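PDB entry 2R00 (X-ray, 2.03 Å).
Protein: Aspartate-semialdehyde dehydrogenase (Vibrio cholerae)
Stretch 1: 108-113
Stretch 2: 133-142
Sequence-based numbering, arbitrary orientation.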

# COMPACT_ATOMS: atom_id res chain seq x y z
N VAL A 108 -2.82 15.04 21.16
CA VAL A 108 -1.45 14.81 21.62
C VAL A 108 -0.85 13.44 21.30
O VAL A 108 -1.44 12.42 21.58
CB VAL A 108 -1.32 15.11 23.15
CG1 VAL A 108 0.07 14.79 23.65
CG2 VAL A 108 -1.69 16.58 23.45
N VAL A 109 0.34 13.47 20.68
CA VAL A 109 1.25 12.33 20.61
C VAL A 109 2.50 12.73 21.43
O VAL A 109 3.24 13.63 21.01
CB VAL A 109 1.69 12.02 19.15
CG1 VAL A 109 2.78 10.94 19.12
CG2 VAL A 109 0.48 11.62 18.29
N PRO A 110 2.69 12.13 22.62
CA PRO A 110 3.75 12.56 23.55
C PRO A 110 5.18 12.61 23.02
O PRO A 110 5.97 13.39 23.54
CB PRO A 110 3.63 11.56 24.71
CG PRO A 110 2.22 11.13 24.67
CD PRO A 110 1.88 11.05 23.21
N GLU A 111 5.52 11.83 22.00
CA GLU A 111 6.86 11.89 21.41
C GLU A 111 6.99 13.09 20.48
O GLU A 111 8.11 13.48 20.11
CB GLU A 111 7.17 10.61 20.64
CG GLU A 111 7.23 9.36 21.50
CD GLU A 111 5.90 8.64 21.59
OE1 GLU A 111 4.84 9.27 21.37
OE2 GLU A 111 5.93 7.42 21.89
N VAL A 112 5.86 13.67 20.10
CA VAL A 112 5.87 14.71 19.08
C VAL A 112 5.52 16.08 19.64
O VAL A 112 6.31 17.03 19.50
CB VAL A 112 4.94 14.33 17.90
CG1 VAL A 112 4.90 15.43 16.86
CG2 VAL A 112 5.40 13.02 17.27
N ASN A 113 4.34 16.20 20.26
CA ASN A 113 3.87 17.50 20.73
C ASN A 113 3.44 17.52 22.20
O ASN A 113 2.35 18.01 22.52
CB ASN A 113 2.72 18.00 19.83
CG ASN A 113 1.47 17.13 19.94
OD1 ASN A 113 1.54 15.95 20.26
ND2 ASN A 113 0.32 17.72 19.65
N THR A 133 -2.69 7.87 12.86
CA THR A 133 -1.99 9.15 12.97
C THR A 133 -0.86 9.07 13.99
O THR A 133 0.23 9.60 13.77
CB THR A 133 -2.95 10.29 13.38
OG1 THR A 133 -4.10 10.27 12.53
CG2 THR A 133 -2.26 11.64 13.29
N ILE A 134 -1.12 8.42 15.12
CA ILE A 134 -0.07 8.15 16.12
C ILE A 134 1.14 7.44 15.48
O ILE A 134 2.26 7.95 15.54
CB ILE A 134 -0.61 7.32 17.31
CG1 ILE A 134 -1.72 8.08 18.05
CG2 ILE A 134 0.54 6.95 18.28
CD1 ILE A 134 -2.49 7.23 19.07
N GLN A 135 0.89 6.30 14.85
CA GLN A 135 1.92 5.50 14.17
C GLN A 135 2.79 6.36 13.25
O GLN A 135 4.02 6.34 13.35
CB GLN A 135 1.25 4.45 13.28
CG GLN A 135 0.99 3.07 13.87
CD GLN A 135 0.18 2.20 12.91
OE1 GLN A 135 -0.97 1.85 13.22
NE2 GLN A 135 0.74 1.87 11.73
N MET A 136 2.13 7.09 12.35
CA MET A 136 2.82 7.87 11.33
C MET A 136 3.64 9.01 11.92
O MET A 136 4.78 9.25 11.51
CB MET A 136 1.81 8.41 10.29
CG MET A 136 2.47 9.19 9.15
SD MET A 136 1.34 9.80 7.88
CE MET A 136 0.47 11.11 8.73
N LEU A 137 3.05 9.71 12.88
CA LEU A 137 3.68 10.88 13.48
C LEU A 137 4.91 10.55 14.33
O LEU A 137 5.89 11.31 14.34
CB LEU A 137 2.65 11.66 14.31
CG LEU A 137 2.00 12.78 13.49
CD1 LEU A 137 0.61 13.03 13.93
CD2 LEU A 137 2.80 14.06 13.60
N VAL A 138 4.86 9.43 15.04
CA VAL A 138 6.04 8.93 15.74
C VAL A 138 7.18 8.68 14.75
O VAL A 138 8.30 9.17 14.94
CB VAL A 138 5.70 7.68 16.58
CG1 VAL A 138 6.97 6.99 17.05
CG2 VAL A 138 4.86 8.09 17.80
N ALA A 139 6.89 7.96 13.67
CA ALA A 139 7.88 7.65 12.64
C ALA A 139 8.44 8.86 11.90
O ALA A 139 9.61 8.88 11.56
CB ALA A 139 7.32 6.62 11.64
N LEU A 140 7.60 9.87 11.65
CA LEU A 140 7.98 11.02 10.81
C LEU A 140 8.67 12.16 11.55
O LEU A 140 9.44 12.92 10.95
CB LEU A 140 6.76 11.57 10.07
CG LEU A 140 6.53 11.20 8.61
CD1 LEU A 140 7.02 9.82 8.25
CD2 LEU A 140 5.07 11.37 8.22
N LYS A 141 8.38 12.30 12.84
CA LYS A 141 8.91 13.41 13.62
C LYS A 141 10.43 13.63 13.53
O LYS A 141 10.85 14.77 13.31
CB LYS A 141 8.43 13.34 15.09
CG LYS A 141 8.74 14.58 15.94
CD LYS A 141 8.31 15.89 15.26
CE LYS A 141 8.26 17.05 16.25
NZ LYS A 141 9.37 17.02 17.23
N PRO A 142 11.25 12.56 13.68
CA PRO A 142 12.71 12.74 13.49
C PRO A 142 13.09 13.27 12.11
O PRO A 142 14.04 14.05 11.99
CB PRO A 142 13.26 11.32 13.68
CG PRO A 142 12.22 10.62 14.51
CD PRO A 142 10.93 11.17 14.03
O HOH W 1 9.48 15.36 19.23

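Residues 108-113 form no regular helix or strand. The chain makes a tight turn from Val-109 to Asn-113. The carbonyl Val-109 O accepts two backbone hydrogen bonds, from Val-112 N at 2.8 Å and from Asn-113 N at 2.9 Å. Asn-113 adds a side-chain bond to the same residue: Val-109 N donates to Asn-113 OD1 at 2.8 Å, with an N-H...acceptor angle of 151°. Both backbone polar atoms of Val-109 are therefore satisfied within the turn. Asn-113 has chi1 near +66° (p), and its amide lies alongside the Val-109 backbone rather than against the helix.

Residues 133-142 belong to a longer helix. Successive i to i+4 bonds run from Leu-137 N to Thr-133 O (3.0 Å) through Lys-141 N to Leu-137 O (3.1 Å). The bond from Ala-139 N to Gln-135 O is weak at 3.3 Å. The helix is kinked at Pro-142, whose ring nitrogen has no hydrogen to give to the turn before.

The turn packs on one side of this helix. The nearest CA pairs are Val-109 CA to Ile-134 CA at 6.3 Å, Glu-111 CA to Val-138 CA at 6.4 Å, and Val-112 CA to Lys-141 CA at 6.4 Å. The two stretches bury 349 Å² between them, both sides summed. No direct hydrogen bond crosses the interface, so its direct contacts are mainly apolar packing.

Val-109 and Val-112 both point toward the helix, and both have chi1 in the t well. Val-109 spreads its two methyls over different residues. Its CG2 lies 4.2 Å from Ile-134 CG1, and its CG1 lies 3.8 Å from Val-138 CG2. A short branched side chain suits this place, because it reaches two neighbours without a long stem.

Val-112 has the largest area covered by the other stretch, 90 Å². Its CG2 rests against the helix backbone, 3.4 Å from Leu-137 O, and also lies 3.7 Å from Lys-141 CB. Leu-137 O is already bonded to Lys-141 N, so the methyl packs beside a carbonyl that has a partner. On the other branch, Val-112 CG1 is 4.1 Å from Leu-137 CD2. Leu-137 itself points toward the turn.

Glu-111 and Lys-141 are both partly exposed, which suits their charged ends. Glu-111 OE1 approaches Val-138 CG2 at 3.8 Å, a van der Waals contact, while OE2 is hydrogen-bonded elsewhere in the structure. Lys-141 points toward the turn, and its CG comes within 4.4 Å of Glu-111 O. Its chain bends at chi2 and chi4, both p, and its NZ donates to water 1. The water accepts from Lys-141 NZ at 2.6 Å and donates to Glu-111 O at 2.5 Å. This water bridge links the two stretches, which share no direct hydrogen bond.

Gln-135 points away from the turn, and Met-136 and Ala-139 are out of its reach. All three are buried, so the helix is covered on other sides too.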